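Local coordinates for sefir domain protein (Bacillus cereus F65185, PDB 5Y8E), which is a bacterial SEFIR domain, a signalling module of the STIR clan that probably works by associating with other SEFIR domains, at residues A[2-7]-A[140-145]; A[27-32]-A[133-138]; A[33-38]-A[52-57]; A[95-100]-A[118-123]. All coordinates share one frame; numbering follows the deposited sequence.

Overall arrangement
The four contacts lie around one mixed, mainly parallel sheet; interactions 1 and 3 set helices on it. Interactions 1 and 2 share helix 131-143, their centres about 9 Å apart: its last turn meets the start of strand 3-7, an earlier turn the end of helix 13-29. Interaction 3, nested within both along the chain, sets strand 33-35 against helix 47-57; its centre is about 11 Å from that of interaction 1, and strands 3-7 and 33-35 are sheet neighbours. Interaction 4 follows interaction 3 in sequence and joins two mainly loop segments, about 20 Å from interaction 2 between centres. The C-terminal helix thus returns to the first strand and closes the SEFIR fold.

Interaction 1: A[2-7]-A[140-145]; sequences PHVFIS and RLIWEE
Pro-2 points the CG-CD edge of its ring at one face of the indole of Trp-143, and this pair, with Ile-142 beside it, makes up most of the contact. CG of Pro-2 stands 3.7 Å from the centroid of the six-membered ring of Trp-143, only 1° off the ring normal: a CH-pi contact with the carbon over the centre of the face. The neighbouring carbon reaches further along the ring, with Pro-2 CD 3.4 Å from Trp-143 CH2. Proline suits this place because its rigid ring presents C-H groups, those on CD polarised by the adjacent nitrogen, to the electron-rich indole. Trp-143 is the last helical residue, and its CG, anti to the carbonyl carbon (chi1 -78°), lets the ring extend from the helix end to the proline. Its NE1 is hydrogen-bonded to Ser-30 O, which helps fix the rotation of the indole.

Ile-142 supplies the more buried part. Its CG2, anti to the backbone N, points at the start of the strand, where it meets Val-4 CG2 at 3.8 Å and Pro-2 CB at 4.2 Å. Branched aliphatic side chains fill this buried layer well, and those of Val-4 and Ile-142 cross at about a right angle. Strand 3-7 lies between strands 33-35 and 60-65, while the helix end is covered by Leu-26 of helix 13-29 at Ile-142 and by Val-32 at Trp-143.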
# COMPACT_ATOMS: atom_id res chain seq x y z
N PRO A 2 12.04 8.34 5.18
CA PRO A 2 11.17 7.76 4.16
C PRO A 2 9.76 8.31 4.26
O PRO A 2 9.20 8.36 5.35
CB PRO A 2 11.17 6.26 4.51
CG PRO A 2 12.45 6.04 5.22
CD PRO A 2 12.70 7.30 6.00
N HIS A 3 9.19 8.73 3.13
CA HIS A 3 7.80 9.16 3.12
C HIS A 3 6.96 8.02 2.56
O HIS A 3 7.17 7.58 1.42
CB HIS A 3 7.62 10.43 2.30
CG HIS A 3 8.38 11.61 2.84
ND1 HIS A 3 8.53 12.78 2.15
CD2 HIS A 3 9.04 11.77 4.02
CE1 HIS A 3 9.26 13.63 2.86
NE2 HIS A 3 9.58 13.04 4.00
N VAL A 4 6.01 7.57 3.35
CA VAL A 4 5.23 6.37 3.03
C VAL A 4 3.74 6.68 2.84
O VAL A 4 3.08 7.15 3.76
CB VAL A 4 5.40 5.32 4.15
CG1 VAL A 4 4.57 4.09 3.87
CG2 VAL A 4 6.88 4.96 4.33
N PHE A 5 3.21 6.42 1.64
CA PHE A 5 1.78 6.58 1.37
C PHE A 5 1.07 5.24 1.59
O PHE A 5 1.59 4.19 1.21
CB PHE A 5 1.56 7.07 -0.08
CG PHE A 5 0.11 7.06 -0.52
CD1 PHE A 5 -0.86 7.75 0.19
CD2 PHE A 5 -0.26 6.35 -1.66
CE1 PHE A 5 -2.19 7.73 -0.23
CE2 PHE A 5 -1.58 6.33 -2.09
CZ PHE A 5 -2.55 7.02 -1.36
N ILE A 6 -0.10 5.28 2.22
CA ILE A 6 -0.88 4.06 2.42
C ILE A 6 -2.12 4.10 1.53
O ILE A 6 -3.01 4.93 1.70
CB ILE A 6 -1.28 3.86 3.90
CG1 ILE A 6 -0.03 3.82 4.78
CG2 ILE A 6 -2.13 2.59 4.06
CD1 ILE A 6 -0.32 3.61 6.28
N SER A 7 -2.14 3.19 0.55
CA SER A 7 -3.29 3.04 -0.33
C SER A 7 -4.16 1.93 0.23
O SER A 7 -3.70 0.80 0.44
CB SER A 7 -2.81 2.69 -1.75
OG SER A 7 -3.90 2.49 -2.64
N ARG A 140 11.53 -3.30 7.62
CA ARG A 140 12.70 -3.60 6.80
C ARG A 140 12.48 -3.20 5.34
O ARG A 140 13.33 -2.55 4.72
CB ARG A 140 13.06 -5.09 6.87
CG ARG A 140 14.40 -5.41 6.23
CD ARG A 140 14.65 -6.91 6.07
NE ARG A 140 13.75 -7.52 5.09
CZ ARG A 140 13.92 -7.43 3.77
NH1 ARG A 140 14.94 -6.75 3.27
NH2 ARG A 140 13.05 -8.01 2.95
N LEU A 141 11.34 -3.60 4.79
CA LEU A 141 11.03 -3.31 3.38
C LEU A 141 10.91 -1.80 3.12
O LEU A 141 11.32 -1.31 2.06
CB LEU A 141 9.73 -4.02 2.98
CG LEU A 141 9.83 -5.54 2.88
CD1 LEU A 141 8.44 -6.16 2.86
CD2 LEU A 141 10.60 -5.92 1.62
N ILE A 142 10.35 -1.08 4.08
CA ILE A 142 10.20 0.37 3.95
C ILE A 142 11.56 1.07 3.88
O ILE A 142 11.76 1.95 3.04
CB ILE A 142 9.33 0.94 5.09
CG1 ILE A 142 7.85 0.67 4.80
CG2 ILE A 142 9.58 2.44 5.27
CD1 ILE A 142 6.92 0.90 6.00
N TRP A 143 12.49 0.65 4.73
CA TRP A 143 13.82 1.28 4.79
C TRP A 143 14.80 0.75 3.74
O TRP A 143 15.86 1.33 3.53
CB TRP A 143 14.40 1.14 6.20
CG TRP A 143 13.81 2.13 7.17
CD1 TRP A 143 12.67 1.97 7.92
CD2 TRP A 143 14.30 3.44 7.45
NE1 TRP A 143 12.45 3.11 8.67
CE2 TRP A 143 13.43 4.03 8.39
CE3 TRP A 143 15.40 4.18 7.00
CZ2 TRP A 143 13.63 5.31 8.90
CZ3 TRP A 143 15.60 5.45 7.50
CH2 TRP A 143 14.73 6.00 8.44
N GLU A 144 14.44 -0.34 3.09
CA GLU A 144 15.27 -0.89 2.02
C GLU A 144 15.24 0.03 0.80
O GLU A 144 14.23 0.66 0.50
CB GLU A 144 14.75 -2.28 1.65
CG GLU A 144 15.58 -3.04 0.64
CD GLU A 144 14.89 -4.31 0.19
OE1 GLU A 144 13.65 -4.29 -0.01
OE2 GLU A 144 15.59 -5.33 0.02
N GLU A 145 16.36 0.11 0.09
CA GLU A 145 16.42 0.89 -1.14
C GLU A 145 16.90 0.01 -2.29
O GLU A 145 18.08 0.04 -2.64
CB GLU A 145 17.35 2.10 -0.97
CG GLU A 145 16.87 3.09 0.09
CD GLU A 145 17.64 4.39 0.06
OE1 GLU A 145 17.63 5.07 -0.98
OE2 GLU A 145 18.26 4.74 1.08

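Interaction 2: A[27-32]-A[133-138]; sequences MKESGV and KSYKEL
The phenol ring of Tyr-135 is the flat group here, reaching from helix 131-143 so that its hydroxyl meets Ser-30. Ser-30 OG approaches the ring obliquely, 3.4 Å from Tyr-135 CE2, and the carboxylate oxygen Glu-29 OE1 also lies obliquely to the ring. Beyond the two segments, Lys-25 makes a cation-pi contact with it, and Leu-22 and Leu-26 of helix 13-29 pack against the same side chain. The main link is a hydrogen bond from Tyr-135 OH to Ser-30 OG, 2.6 Å long. With CG anti to the backbone N (chi1 -176°), the tyrosine extends from its helix far enough to span the gap, which at the nearest pair of CA atoms, Ser-30 and Lys-136, is 9.4 Å.

In this alpha/beta fold, where helices flank a central sheet, the bond joins the C-terminal helix to the end of helix 13-29, just where the chain turns toward strand 33-35. Gly-31 is the first residue to leave helical geometry, and its positive phi of 63° is one that glycine adopts with ease. Serine fits before it because a short hydroxyl can both receive and give: besides accepting from the tyrosine, Ser-30 OG hydrogen-bonds to Glu-139 OE1, so two partners hold this buried oxygen. At the solvent side Glu-29 CB lies 4.1 Å from Tyr-135 OH, and the extended chain brings the carboxylate past the ring on the other side of its plane from Ser-30 OG.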
# COMPACT_ATOMS: atom_id res chain seq x y z
N MET A 27 4.83 5.86 12.30
CA MET A 27 5.42 7.15 12.61
C MET A 27 6.07 7.11 14.01
O MET A 27 7.10 7.67 14.24
CB MET A 27 4.41 8.29 12.50
CG MET A 27 4.00 8.57 11.06
SD MET A 27 3.34 10.27 10.80
CE MET A 27 4.74 11.17 11.25
N LYS A 28 5.44 6.42 14.93
CA LYS A 28 5.92 6.37 16.31
C LYS A 28 7.17 5.52 16.46
O LYS A 28 8.07 5.88 17.17
CB LYS A 28 4.82 5.91 17.28
CG LYS A 28 5.31 5.64 18.67
CD LYS A 28 4.28 5.85 19.76
CE LYS A 28 4.74 5.27 21.12
NZ LYS A 28 3.61 4.93 22.01
N GLU A 29 7.16 4.36 15.83
CA GLU A 29 8.16 3.33 16.09
C GLU A 29 9.23 3.15 15.02
O GLU A 29 10.26 2.61 15.27
CB GLU A 29 7.49 1.98 16.36
CG GLU A 29 6.54 1.99 17.49
CD GLU A 29 6.05 0.64 17.90
OE1 GLU A 29 6.56 -0.36 17.45
OE2 GLU A 29 5.10 0.61 18.69
N SER A 30 8.91 3.58 13.82
CA SER A 30 9.75 3.29 12.66
C SER A 30 10.38 4.52 12.01
O SER A 30 11.11 4.41 11.02
CB SER A 30 8.98 2.46 11.63
OG SER A 30 8.54 1.24 12.20
N GLY A 31 10.11 5.70 12.55
CA GLY A 31 10.78 6.91 12.10
C GLY A 31 10.51 7.30 10.66
O GLY A 31 11.38 7.86 9.98
N VAL A 32 9.32 7.00 10.16
CA VAL A 32 8.95 7.42 8.82
C VAL A 32 7.84 8.46 8.85
O VAL A 32 7.16 8.62 9.87
CB VAL A 32 8.52 6.24 7.92
CG1 VAL A 32 9.64 5.20 7.81
CG2 VAL A 32 7.24 5.61 8.43
N LYS A 133 6.66 -10.07 14.02
CA LYS A 133 7.46 -10.53 12.89
C LYS A 133 7.04 -9.86 11.58
O LYS A 133 7.88 -9.41 10.80
CB LYS A 133 7.37 -12.05 12.75
CG LYS A 133 8.23 -12.63 11.64
CD LYS A 133 8.29 -14.16 11.75
CE LYS A 133 9.02 -14.78 10.57
NZ LYS A 133 8.22 -14.66 9.32
N SER A 134 5.73 -9.79 11.36
CA SER A 134 5.19 -9.13 10.18
C SER A 134 5.56 -7.65 10.15
O SER A 134 5.95 -7.12 9.11
CB SER A 134 3.67 -9.31 10.11
OG SER A 134 3.34 -10.67 9.93
N TYR A 135 5.45 -6.98 11.30
CA TYR A 135 5.74 -5.55 11.36
C TYR A 135 7.23 -5.29 11.15
O TYR A 135 7.62 -4.33 10.47
CB TYR A 135 5.28 -4.95 12.69
CG TYR A 135 5.48 -3.45 12.73
CD1 TYR A 135 4.53 -2.59 12.20
CD2 TYR A 135 6.65 -2.90 13.25
CE1 TYR A 135 4.71 -1.22 12.20
CE2 TYR A 135 6.85 -1.53 13.25
CZ TYR A 135 5.88 -0.69 12.73
OH TYR A 135 6.07 0.67 12.73
N LYS A 136 8.06 -6.14 11.74
CA LYS A 136 9.51 -6.04 11.57
C LYS A 136 9.87 -6.13 10.09
O LYS A 136 10.73 -5.38 9.61
CB LYS A 136 10.21 -7.14 12.36
CG LYS A 136 11.73 -7.14 12.26
CD LYS A 136 12.29 -8.30 13.08
CE LYS A 136 13.81 -8.37 13.01
NZ LYS A 136 14.29 -8.68 11.63
N GLU A 137 9.23 -7.05 9.37
CA GLU A 137 9.52 -7.20 7.95
C GLU A 137 9.01 -6.02 7.14
O GLU A 137 9.68 -5.57 6.21
CB GLU A 137 8.96 -8.52 7.40
CG GLU A 137 9.17 -8.71 5.90
CD GLU A 137 10.62 -8.90 5.47
OE1 GLU A 137 11.53 -8.88 6.33
OE2 GLU A 137 10.85 -9.08 4.25
N LEU A 138 7.84 -5.49 7.51
CA LEU A 138 7.32 -4.30 6.84
C LEU A 138 8.29 -3.13 6.99
O LEU A 138 8.58 -2.41 6.03
CB LEU A 138 5.95 -3.91 7.41
CG LEU A 138 5.38 -2.56 6.97
CD1 LEU A 138 5.16 -2.51 5.46
CD2 LEU A 138 4.07 -2.29 7.70

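Interaction 3: A[33-38]-A[52-57]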
# COMPACT_ATOMS: atom_id res chain seq x y z
N GLU A 33 7.66 9.16 7.73
CA GLU A 33 6.54 10.06 7.56
C GLU A 33 5.46 9.32 6.80
O GLU A 33 5.74 8.71 5.77
CB GLU A 33 6.97 11.30 6.77
CG GLU A 33 8.02 12.14 7.49
CD GLU A 33 7.46 12.84 8.70
OE1 GLU A 33 6.22 12.92 8.84
OE2 GLU A 33 8.26 13.33 9.53
N VAL A 34 4.23 9.36 7.30
CA VAL A 34 3.14 8.65 6.64
C VAL A 34 2.16 9.64 6.01
O VAL A 34 1.73 10.60 6.66
CB VAL A 34 2.40 7.67 7.58
CG1 VAL A 34 1.17 7.07 6.90
CG2 VAL A 34 3.33 6.55 8.02
N ILE A 35 1.85 9.40 4.74
CA ILE A 35 0.81 10.13 4.03
C ILE A 35 -0.49 9.34 4.11
O ILE A 35 -0.63 8.28 3.48
CB ILE A 35 1.20 10.36 2.55
CG1 ILE A 35 2.55 11.06 2.45
CG2 ILE A 35 0.11 11.17 1.85
CD1 ILE A 35 3.15 11.10 1.03
N LEU A 36 -1.45 9.87 4.86
CA LEU A 36 -2.72 9.18 5.10
C LEU A 36 -3.90 10.10 4.79
O LEU A 36 -3.93 11.24 5.26
CB LEU A 36 -2.80 8.70 6.57
CG LEU A 36 -4.02 7.86 6.94
CD1 LEU A 36 -4.03 6.53 6.18
CD2 LEU A 36 -4.06 7.63 8.45
N ASP A 37 -4.86 9.60 4.03
CA ASP A 37 -6.01 10.40 3.60
C ASP A 37 -6.74 11.12 4.75
O ASP A 37 -7.09 12.30 4.64
CB ASP A 37 -7.00 9.56 2.77
CG ASP A 37 -7.50 8.31 3.50
OD1 ASP A 37 -7.05 8.01 4.64
OD2 ASP A 37 -8.35 7.60 2.92
N ARG A 38 -6.93 10.43 5.86
CA ARG A 38 -7.72 11.01 6.94
C ARG A 38 -7.02 12.15 7.67
O ARG A 38 -7.67 13.07 8.17
CB ARG A 38 -8.20 9.93 7.89
CG ARG A 38 -9.07 8.93 7.16
CD ARG A 38 -9.40 7.75 8.02
NE ARG A 38 -10.22 8.14 9.16
CZ ARG A 38 -10.45 7.34 10.19
NH1 ARG A 38 -9.89 6.14 10.22
NH2 ARG A 38 -11.21 7.74 11.20
N GLU A 52 -3.18 9.51 -6.80
CA GLU A 52 -2.18 9.75 -7.84
C GLU A 52 -1.01 10.63 -7.36
O GLU A 52 0.12 10.31 -7.55
CB GLU A 52 -2.82 10.32 -9.11
CG GLU A 52 -2.08 10.03 -10.32
CD GLU A 52 -2.93 10.14 -11.61
OE1 GLU A 52 -3.79 10.98 -11.64
OE2 GLU A 52 -2.74 9.35 -12.53
N ASN A 53 -1.35 11.73 -6.74
CA ASN A 53 -0.32 12.63 -6.23
C ASN A 53 0.54 12.00 -5.13
O ASN A 53 1.70 12.20 -5.07
CB ASN A 53 -0.89 13.89 -5.68
CG ASN A 53 0.19 14.84 -5.29
OD1 ASN A 53 0.83 15.41 -6.16
ND2 ASN A 53 0.46 15.01 -4.00
N SER A 54 -0.10 11.31 -4.21
CA SER A 54 0.63 10.74 -3.08
C SER A 54 1.60 9.64 -3.52
O SER A 54 2.68 9.50 -2.95
CB SER A 54 -0.33 10.25 -2.01
OG SER A 54 -1.09 11.34 -1.52
N ILE A 55 1.21 8.87 -4.53
CA ILE A 55 2.10 7.83 -5.04
C ILE A 55 3.33 8.47 -5.66
O ILE A 55 4.45 8.00 -5.48
CB ILE A 55 1.37 6.92 -6.05
CG1 ILE A 55 0.35 6.04 -5.31
CG2 ILE A 55 2.36 6.06 -6.82
CD1 ILE A 55 -0.60 5.26 -6.23
N LYS A 56 3.12 9.57 -6.38
CA LYS A 56 4.23 10.26 -7.03
C LYS A 56 5.26 10.78 -6.03
O LYS A 56 6.47 10.65 -6.26
CB LYS A 56 3.71 11.42 -7.89
CG LYS A 56 4.82 12.18 -8.59
CD LYS A 56 4.30 13.40 -9.32
CE LYS A 56 5.43 14.13 -10.02
NZ LYS A 56 5.97 13.32 -11.14
N ILE A 57 4.79 11.35 -4.93
CA ILE A 57 5.70 11.95 -3.95
C ILE A 57 6.22 11.00 -2.88
O ILE A 57 7.19 11.32 -2.18
CB ILE A 57 5.10 13.21 -3.28
CG1 ILE A 57 3.90 12.84 -2.41
CG2 ILE A 57 4.75 14.25 -4.34
CD1 ILE A 57 3.32 14.02 -1.62
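Ile-35, at the end of strand 33-35, sets its branched side chain against Ser-54 and Ile-57 of helix 47-57. Strand 33-35, this helix and strand 60-65 form a beta-alpha-beta crossover: the two strands run parallel with strand 3-7 between them, so the helix crosses over that middle strand. Such a connection, with helices laid on a parallel sheet, fits the TIR-like architecture expected of the STIR clan.

The close part is at Ser-54. CG2 of Ile-35, anti to the backbone N, comes within 3.6 Å of Ser-54 OG and 4.0 Å of Ser-54 CB. The CA atoms of these two residues are also the nearest across the segments, 7.1 Å apart, a separation at which a small side chain on the helix lets the strand residue come near. The hydroxyl does not spend its polarity on the isoleucine: it hydrogen-bonds to the backbone oxygen of Phe-50, one turn earlier, so that a buried polar atom is satisfied within its own helix. Phe-5 of strand 3-7 packs on both Ile-35 and Ser-54 and completes this inner side.

Toward solvent the contact thins to a single hydrophobic touch. Ile-57, the last residue of the helix, is largely exposed, yet its CG1 sits between the backbone N and the carbonyl carbon (chi1 67°), a crowded position that swings the chain toward the strand. The two isoleucine side chains meet obliquely, with Ile-35 CD1 3.9 Å from Ile-57 CG1 and equally 3.9 Å from Ile-57 CD1.

Interaction 4: A[95-100]-A[118-123]; sequences TKQEKF and FKSRFA
This is a surface contact between two mainly loop segments, in which Gln-97, in the short 3-10 turn before strand 100-108, and Phe-100, which opens that strand, face Phe-122, Ser-120 and Lys-119, which lead into strand 124-125. Loose van der Waals packing holds it. The nearest approach is Phe-122 CZ to the backbone oxygen of Phe-100 at 3.6 Å; the oxygen lies at the ring edge, near its plane, where the slightly positive aromatic hydrogens suit a carbonyl. Phe-122 reaches it with an unusual first torsion, chi1 98°, well away from a staggered value.

Gln-97 has more surface buried than any other residue here, but it touches lightly: OE1 is 4.4 Å from Ser-120 OG and 4.5 Å from Lys-119 CB. A long, polar side chain suits such a rim, since it can lie over the neighbouring loop while facing water. The amine of Lys-119 is engaged elsewhere, with Asn-93 OD1.

Below this rim the rings of Phe-100 and Phe-118 both stack with Tyr-92. Val-63 of strand 60-65 underlies the same two phenylalanines, and Pro-102 of strand 100-108 packs against Phe-118 and Phe-122.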
# COMPACT_ATOMS: atom_id res chain seq x y z
N THR A 95 4.32 3.70 -12.48
CA THR A 95 5.07 3.87 -11.24
C THR A 95 6.16 2.81 -11.17
O THR A 95 5.93 1.65 -11.55
CB THR A 95 4.14 3.74 -10.02
OG1 THR A 95 3.08 4.71 -10.14
CG2 THR A 95 4.91 3.99 -8.73
N LYS A 96 7.36 3.19 -10.74
CA LYS A 96 8.42 2.21 -10.54
C LYS A 96 7.95 1.12 -9.59
O LYS A 96 7.42 1.43 -8.51
CB LYS A 96 9.68 2.88 -10.00
CG LYS A 96 10.38 3.79 -10.99
CD LYS A 96 11.73 4.25 -10.44
CE LYS A 96 12.53 5.03 -11.47
NZ LYS A 96 11.76 6.17 -12.03
N GLN A 97 8.12 -0.13 -10.00
CA GLN A 97 7.62 -1.29 -9.24
C GLN A 97 8.13 -1.29 -7.82
O GLN A 97 7.41 -1.65 -6.87
CB GLN A 97 8.07 -2.59 -9.90
CG GLN A 97 7.60 -2.79 -11.33
CD GLN A 97 7.96 -4.16 -11.86
OE1 GLN A 97 7.71 -5.18 -11.22
NE2 GLN A 97 8.57 -4.20 -13.05
N GLU A 98 9.39 -0.88 -7.67
CA GLU A 98 10.09 -0.91 -6.40
C GLU A 98 9.43 -0.01 -5.35
O GLU A 98 9.71 -0.16 -4.16
CB GLU A 98 11.56 -0.51 -6.60
CG GLU A 98 12.39 -1.53 -7.37
CD GLU A 98 12.16 -1.51 -8.88
OE1 GLU A 98 11.47 -0.60 -9.40
OE2 GLU A 98 12.69 -2.42 -9.56
N LYS A 99 8.56 0.90 -5.77
CA LYS A 99 7.85 1.73 -4.79
C LYS A 99 6.82 0.96 -3.98
O LYS A 99 6.56 1.30 -2.83
CB LYS A 99 7.14 2.91 -5.47
CG LYS A 99 8.01 4.12 -5.72
CD LYS A 99 7.16 5.39 -5.72
CE LYS A 99 7.95 6.54 -6.27
NZ LYS A 99 7.20 7.82 -6.19
N PHE A 100 6.22 -0.07 -4.58
CA PHE A 100 5.08 -0.73 -3.95
C PHE A 100 5.47 -1.81 -2.95
O PHE A 100 6.34 -2.64 -3.24
CB PHE A 100 4.13 -1.31 -5.01
CG PHE A 100 3.54 -0.29 -5.93
CD1 PHE A 100 2.53 0.57 -5.49
CD2 PHE A 100 4.00 -0.17 -7.24
CE1 PHE A 100 1.99 1.52 -6.34
CE2 PHE A 100 3.47 0.78 -8.10
CZ PHE A 100 2.46 1.63 -7.65
N PHE A 118 -0.89 -6.62 -10.81
CA PHE A 118 0.40 -6.46 -10.15
C PHE A 118 1.35 -7.47 -10.78
O PHE A 118 1.11 -8.68 -10.72
CB PHE A 118 0.28 -6.66 -8.64
CG PHE A 118 -0.23 -5.44 -7.91
CD1 PHE A 118 0.15 -5.19 -6.59
CD2 PHE A 118 -1.09 -4.54 -8.53
CE1 PHE A 118 -0.31 -4.07 -5.91
CE2 PHE A 118 -1.55 -3.41 -7.85
CZ PHE A 118 -1.16 -3.18 -6.55
N LYS A 119 2.42 -6.98 -11.39
CA LYS A 119 3.28 -7.83 -12.21
C LYS A 119 4.13 -8.81 -11.40
O LYS A 119 4.19 -9.99 -11.72
CB LYS A 119 4.14 -7.00 -13.16
CG LYS A 119 3.32 -6.32 -14.24
CD LYS A 119 4.14 -5.31 -14.99
CE LYS A 119 3.25 -4.27 -15.64
NZ LYS A 119 3.93 -2.94 -15.70
N SER A 120 4.77 -8.33 -10.34
CA SER A 120 5.39 -9.25 -9.41
C SER A 120 4.31 -9.81 -8.49
O SER A 120 3.37 -9.10 -8.12
CB SER A 120 6.52 -8.60 -8.61
OG SER A 120 6.07 -7.47 -7.89
N ARG A 121 4.42 -11.09 -8.15
CA ARG A 121 3.43 -11.75 -7.32
C ARG A 121 3.81 -11.68 -5.85
O ARG A 121 3.28 -12.42 -5.02
CB ARG A 121 3.25 -13.21 -7.74
CG ARG A 121 2.32 -13.40 -8.93
CD ARG A 121 0.91 -12.95 -8.60
NE ARG A 121 0.58 -11.66 -9.20
CZ ARG A 121 -0.59 -11.06 -9.07
NH1 ARG A 121 -1.56 -11.63 -8.37
NH2 ARG A 121 -0.81 -9.89 -9.66
N PHE A 122 4.74 -10.79 -5.53
CA PHE A 122 5.21 -10.68 -4.16
C PHE A 122 4.34 -9.75 -3.35
O PHE A 122 3.72 -8.81 -3.86
CB PHE A 122 6.68 -10.25 -4.12
CG PHE A 122 6.90 -8.78 -3.90
CD1 PHE A 122 7.42 -8.32 -2.69
CD2 PHE A 122 6.60 -7.86 -4.89
CE1 PHE A 122 7.62 -6.97 -2.48
CE2 PHE A 122 6.80 -6.50 -4.69
CZ PHE A 122 7.32 -6.06 -3.48
N ALA A 123 4.28 -10.03 -2.06
CA ALA A 123 3.49 -9.27 -1.12
C ALA A 123 4.00 -9.69 0.23
O ALA A 123 4.54 -10.79 0.36
CB ALA A 123 2.03 -9.64 -1.26